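PDB 2QJ8: Mlr6093 protein from Mesorhizobium loti, which probably acts as a zinc-dependent hydrolase of the aspartoacylase family, cleaving carbon-nitrogen bonds in linear amides or ester bonds. Local coordinates for residues C149-I154 against I203-G208; L176-W182 against G249-T254. All coordinates share one frame; numbering follows the deposited sequence. Where two conformers were deposited one is given.

Interaction 1 (C149-I154 against I203-G208)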
loop_
_atom_site.group_PDB
_atom_site.type_symbol
_atom_site.label_atom_id
_atom_site.label_comp_id
_atom_site.label_asym_id
_atom_site.label_seq_id
_atom_site.Cartn_x
_atom_site.Cartn_y
_atom_site.Cartn_z
ATOM N N CYS A 149 -2.717 2.675 -9.713
ATOM C CA CYS A 149 -2.804 3.410 -10.954
ATOM C C CYS A 149 -2.084 2.644 -12.047
ATOM O O CYS A 149 -1.253 1.770 -11.768
ATOM C CB CYS A 149 -2.284 4.842 -10.822
ATOM S SG CYS A 149 -0.512 5.029 -10.657
ATOM N N ALA A 150 -2.421 2.974 -13.288
ATOM C CA ALA A 150 -1.816 2.350 -14.452
ATOM C C ALA A 150 -0.321 2.689 -14.531
ATOM O O ALA A 150 0.051 3.790 -14.137
ATOM C CB ALA A 150 -2.505 2.862 -15.710
ATOM N N PRO A 151 0.535 1.747 -15.010
ATOM C CA PRO A 151 1.947 2.116 -15.256
ATOM C C PRO A 151 1.899 3.093 -16.419
ATOM O O PRO A 151 1.400 2.761 -17.491
ATOM C CB PRO A 151 2.625 0.795 -15.626
ATOM C CG PRO A 151 1.652 -0.277 -15.204
ATOM C CD PRO A 151 0.287 0.340 -15.360
ATOM N N SER A 152 2.387 4.303 -16.174
ATOM C CA SER A 152 2.134 5.415 -17.079
ATOM C C SER A 152 3.054 6.602 -16.911
ATOM O O SER A 152 3.925 6.601 -16.070
ATOM C CB SER A 152 0.692 5.919 -16.768
ATOM O OG SER A 152 0.541 6.291 -15.406
ATOM N N ILE A 153 2.871 7.571 -17.804
ATOM C CA ILE A 153 3.442 8.882 -17.707
ATOM C C ILE A 153 2.252 9.827 -17.757
ATOM O O ILE A 153 1.386 9.638 -18.606
ATOM C CB ILE A 153 4.398 9.184 -18.876
ATOM C CG1 ILE A 153 5.723 8.432 -18.667
ATOM C CG2 ILE A 153 4.668 10.654 -18.968
ATOM C CD1 ILE A 153 6.565 8.351 -19.870
ATOM N N ILE A 154 2.193 10.788 -16.831
ATOM C CA ILE A 154 1.163 11.829 -16.818
ATOM C C ILE A 154 1.834 13.088 -17.346
ATOM O O ILE A 154 2.844 13.523 -16.791
ATOM C CB ILE A 154 0.591 12.143 -15.407
ATOM C CG1 ILE A 154 -0.066 10.904 -14.796
ATOM C CG2 ILE A 154 -0.434 13.330 -15.462
ATOM C CD1 ILE A 154 -0.594 11.141 -13.398
ATOM N N ILE A 203 9.912 14.416 -17.247
ATOM C CA ILE A 203 9.094 13.205 -17.408
ATOM C C ILE A 203 8.854 12.543 -16.045
ATOM O O ILE A 203 9.775 12.334 -15.271
ATOM C CB ILE A 203 9.722 12.261 -18.473
ATOM C CG1 ILE A 203 9.610 12.928 -19.850
ATOM C CG2 ILE A 203 9.015 10.956 -18.546
ATOM C CD1 ILE A 203 10.289 12.166 -20.921
ATOM N N CYS A 204 7.574 12.284 -15.755
ATOM C CA CYS A 204 7.142 11.717 -14.500
ATOM C C CYS A 204 6.440 10.376 -14.742
ATOM O O CYS A 204 5.353 10.357 -15.314
ATOM C CB CYS A 204 6.208 12.740 -13.858
ATOM S SG CYS A 204 5.817 12.435 -12.181
ATOM N N THR A 205 7.072 9.280 -14.323
ATOM C CA THR A 205 6.502 7.937 -14.462
ATOM C C THR A 205 5.751 7.689 -13.155
ATOM O O THR A 205 6.251 8.028 -12.099
ATOM C CB THR A 205 7.559 6.887 -14.691
ATOM O OG1 THR A 205 8.429 6.885 -13.576
ATOM C CG2 THR A 205 8.373 7.205 -15.952
ATOM N N GLU A 206 4.566 7.099 -13.230
ATOM C CA GLU A 206 3.705 6.959 -12.049
ATOM C C GLU A 206 3.669 5.580 -11.446
ATOM O O GLU A 206 3.371 4.609 -12.139
ATOM C CB GLU A 206 2.282 7.388 -12.372
ATOM C CG GLU A 206 2.127 8.842 -12.781
ATOM C CD GLU A 206 2.521 9.874 -11.724
ATOM O OE1 GLU A 206 2.484 9.588 -10.512
ATOM O OE2 GLU A 206 2.845 11.016 -12.123
ATOM N N PHE A 207 3.944 5.545 -10.135
ATOM C CA PHE A 207 3.966 4.337 -9.302
ATOM C C PHE A 207 2.891 4.473 -8.223
ATOM O O PHE A 207 2.905 5.450 -7.463
ATOM C CB PHE A 207 5.340 4.150 -8.626
ATOM C CG PHE A 207 6.484 3.865 -9.592
ATOM C CD1 PHE A 207 7.128 4.894 -10.265
ATOM C CD2 PHE A 207 6.930 2.559 -9.812
ATOM C CE1 PHE A 207 8.176 4.625 -11.136
ATOM C CE2 PHE A 207 7.995 2.299 -10.682
ATOM C CZ PHE A 207 8.598 3.346 -11.360
ATOM N N GLY A 208 1.937 3.537 -8.216
ATOM C CA GLY A 208 0.857 3.479 -7.212
ATOM C C GLY A 208 1.206 2.379 -6.222
ATOM O O GLY A 208 2.141 1.618 -6.452
HETATM O O HOH W 1 1.507 1.589 -10.227
HETATM O O HOH W 2 5.408 13.691 -17.047
#
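I154 and E206 cross at about a right angle, with both CG1 and CD1 of the isoleucine set against CG of the glutamate; I154 CD1 comes to 3.6 Å from E206 CG. The glutamate chain bends at its second torsion (chi2 -62°), which folds its carboxylate back beside the isoleucine, E206 OE2 lying 3.7 Å from I154 CD1, while OE1 bonds to ND1 of H141 on the neighbouring strand 136-144. The root of the same side chain meets S152, whose OG rests 3.7 Å from E206 CB. That hydroxyl is fixed by its own segment: S152 OG donates to A150 O at 2.8 Å, approaching from above the carbonyl plane. C149 SG, also near E206 CB, reaches to 3.8 Å from G208 N. On the other face, I153 crosses I203 and T205 at a slant, its CD1 lying 3.8 Å from I203 CG2 and its CG1 meeting the T205 methyl; I153 and I203 both pack on helix 161-172. The backbones are joined by E206 N donating to S152 O at 3.0 Å, and two waters bridge the ends, from C149 O to G208 N and from I154 O to C204 N. This short antiparallel pairing of strands 152-155 and 201-208 lies within the aspartoacylase-type catalytic domain, related to the zinc carboxypeptidases.

Interaction 2 (L176-W182 against G249-T254); sequences LPVTLLW and GQTLET
L180 and L252 are paired in a parallel beta ladder that also matches V178 with Q250, T179 with T251 and L181 with E253, the short strand segments inclined at 27° to each other. Five backbone hydrogen bonds alternate along it. Q250 N donates to P177 O, and Q250 O receives T179 N at 2.8 Å; next, L252 N donates to T179 O and L181 N to L252 O, also at 2.8 Å, before T254 N closes the series on L181 O. The third is nearly straight, with 170° at the hydrogen between L252 N and T179 O. Alpha C-H groups also lean on carbonyls, as V178 CA does on Q250 O at 3.3 Å.

Apolar contacts gather on the face carrying V178, L180 and L252. V178 and L252 cross at about a right angle, V178 CG1 lying 4.0 Å from L252 CD1. With CG anti to the backbone N (chi1 -175°), L180 swings CD1 toward L252, 4.0 Å from its CB. F309 packs on V178 and L180. On the reverse face, L181 CB and E253 CB meet.

W182 lies beside T254 and I325, and its NE1 bonds to Q259 OE1. An alanine here would remove the indole and would probably leave Q259 OE1 without that donor and open a gap against I325.

At the other end, a water donates to P177 O at 2.6 Å and reaches Q250 OE1 only weakly, so P177 O takes both this water and Q250 N.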
loop_
_atom_site.group_PDB
_atom_site.type_symbol
_atom_site.label_atom_id
_atom_site.label_comp_id
_atom_site.label_asym_id
_atom_site.label_seq_id
_atom_site.Cartn_x
_atom_site.Cartn_y
_atom_site.Cartn_z
ATOM N N LEU A 176 4.664 2.783 -22.321
ATOM C CA LEU A 176 3.951 2.321 -21.142
ATOM C C LEU A 176 2.460 2.123 -21.516
ATOM O O LEU A 176 2.000 2.638 -22.561
ATOM C CB LEU A 176 4.076 3.337 -20.001
ATOM C CG LEU A 176 5.450 3.437 -19.364
ATOM C CD1 LEU A 176 5.563 4.731 -18.498
ATOM C CD2 LEU A 176 5.790 2.181 -18.547
ATOM N N PRO A 177 1.717 1.319 -20.724
ATOM C CA PRO A 177 0.279 1.107 -20.941
ATOM C C PRO A 177 -0.556 2.358 -21.216
ATOM O O PRO A 177 -1.405 2.324 -22.106
ATOM C CB PRO A 177 -0.157 0.449 -19.637
ATOM C CG PRO A 177 0.993 -0.360 -19.270
ATOM C CD PRO A 177 2.216 0.429 -19.655
ATOM N N VAL A 178 -0.284 3.445 -20.492
ATOM C CA VAL A 178 -0.999 4.708 -20.642
ATOM C C VAL A 178 -0.107 5.938 -20.637
ATOM O O VAL A 178 0.793 6.046 -19.806
ATOM C CB VAL A 178 -1.978 4.907 -19.447
ATOM C CG1 VAL A 178 -2.685 6.283 -19.507
ATOM C CG2 VAL A 178 -2.996 3.746 -19.375
ATOM N N THR A 179 -0.337 6.866 -21.559
ATOM C CA THR A 179 0.248 8.204 -21.425
ATOM C C THR A 179 -0.988 9.050 -21.120
ATOM O O THR A 179 -1.915 9.064 -21.908
ATOM C CB THR A 179 1.025 8.716 -22.670
ATOM O OG1 THR A 179 2.106 7.822 -22.952
ATOM C CG2 THR A 179 1.583 10.142 -22.404
ATOM N N LEU A 180 -1.020 9.740 -19.981
ATOM C CA LEU A 180 -2.218 10.490 -19.612
ATOM C C LEU A 180 -2.051 11.990 -19.706
ATOM O O LEU A 180 -1.201 12.536 -19.016
ATOM C CB LEU A 180 -2.646 10.140 -18.182
ATOM C CG LEU A 180 -3.960 10.740 -17.637
ATOM C CD1 LEU A 180 -5.218 10.293 -18.389
ATOM C CD2 LEU A 180 -4.080 10.418 -16.165
ATOM N N LEU A 181 -2.889 12.633 -20.523
ATOM C CA LEU A 181 -2.908 14.088 -20.603
ATOM C C LEU A 181 -3.817 14.552 -19.459
ATOM O O LEU A 181 -4.975 14.161 -19.368
ATOM C CB LEU A 181 -3.409 14.602 -21.953
ATOM C CG LEU A 181 -2.726 14.124 -23.236
ATOM C CD1 LEU A 181 -3.127 15.065 -24.366
ATOM C CD2 LEU A 181 -1.221 14.083 -23.125
ATOM N N TRP A 182 -3.287 15.374 -18.564
ATOM C CA TRP A 182 -4.043 15.820 -17.412
ATOM C C TRP A 182 -3.534 17.153 -16.862
ATOM O O TRP A 182 -2.421 17.240 -16.368
ATOM C CB TRP A 182 -3.981 14.729 -16.327
ATOM C CG TRP A 182 -4.779 15.014 -15.069
ATOM C CD1 TRP A 182 -5.807 15.916 -14.917
ATOM C CD2 TRP A 182 -4.709 14.291 -13.830
ATOM N NE1 TRP A 182 -6.307 15.856 -13.643
ATOM C CE2 TRP A 182 -5.664 14.863 -12.955
ATOM C CE3 TRP A 182 -3.916 13.246 -13.363
ATOM C CZ2 TRP A 182 -5.840 14.422 -11.637
ATOM C CZ3 TRP A 182 -4.097 12.801 -12.050
ATOM C CH2 TRP A 182 -5.046 13.402 -11.207
ATOM N N GLY A 249 0.016 0.448 -25.861
ATOM C CA GLY A 249 0.145 1.874 -25.538
ATOM C C GLY A 249 -1.108 2.678 -25.877
ATOM O O GLY A 249 -1.526 2.703 -27.046
ATOM N N GLN A 250 -1.715 3.327 -24.874
ATOM C CA GLN A 250 -2.906 4.154 -25.073
ATOM C C GLN A 250 -2.609 5.568 -24.622
ATOM O O GLN A 250 -1.946 5.766 -23.608
ATOM C CB GLN A 250 -4.098 3.679 -24.230
ATOM C CG GLN A 250 -4.641 2.303 -24.518
ATOM C CD GLN A 250 -5.897 2.017 -23.701
ATOM O OE1 GLN A 250 -5.871 1.263 -22.730
ATOM N NE2 GLN A 250 -6.986 2.673 -24.061
ATOM N N THR A 251 -3.127 6.538 -25.367
ATOM C CA THR A 251 -3.043 7.945 -25.000
ATOM C C THR A 251 -4.450 8.376 -24.563
ATOM O O THR A 251 -5.408 8.378 -25.358
ATOM C CB THR A 251 -2.498 8.807 -26.135
ATOM O OG1 THR A 251 -1.263 8.225 -26.580
ATOM C CG2 THR A 251 -2.222 10.242 -25.614
ATOM N N LEU A 252 -4.558 8.733 -23.288
ATOM C CA LEU A 252 -5.834 9.051 -22.655
ATOM C C LEU A 252 -5.755 10.446 -22.055
ATOM O O LEU A 252 -4.667 10.985 -21.909
ATOM C CB LEU A 252 -6.128 8.010 -21.558
ATOM C CG LEU A 252 -6.190 6.520 -21.934
ATOM C CD1 LEU A 252 -6.502 5.643 -20.694
ATOM C CD2 LEU A 252 -7.205 6.263 -23.030
ATOM N N GLU A 253 -6.912 11.036 -21.771
ATOM C CA GLU A 253 -6.980 12.338 -21.098
ATOM C C GLU A 253 -8.020 12.287 -20.005
ATOM O O GLU A 253 -9.018 11.564 -20.121
ATOM C CB GLU A 253 -7.257 13.524 -22.048
ATOM C CG GLU A 253 -8.580 13.542 -22.682
ATOM C CD GLU A 253 -8.737 14.681 -23.682
ATOM O OE1 GLU A 253 -7.927 15.636 -23.679
ATOM O OE2 GLU A 253 -9.690 14.602 -24.471
ATOM N N THR A 254 -7.778 13.085 -18.975
ATOM C CA THR A 254 -8.686 13.177 -17.835
ATOM C C THR A 254 -8.997 14.640 -17.597
ATOM O O THR A 254 -8.102 15.477 -17.572
ATOM C CB THR A 254 -8.156 12.489 -16.550
ATOM O OG1 THR A 254 -9.022 12.794 -15.450
ATOM C CG2 THR A 254 -6.803 12.939 -16.186
HETATM O O HOH W 3 -2.571 0.103 -22.680
#

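Overall arrangement
The two contacts lie about 9 Å apart, centre to centre, and are joined through neighbouring strands 152-155 and 178-182, so that four strands lie side by side in the order 201-208, 152-155, 178-182, 250-261. Interaction 1 supplies the antiparallel step and interaction 2 a parallel one, as is the step between 152-155 and 178-182. There, I153 probably bonds to L180 through I153 O and L180 N at 2.8 Å. Along the chain the segments alternate: 149-154, 176-182, 203-208, then 249-254. Interaction 1 is buried near the centre of the chain, within the catalytic domain; interaction 2, farther out, ties that region to strand 250-261, which pairs in turn with the late strand 322-329.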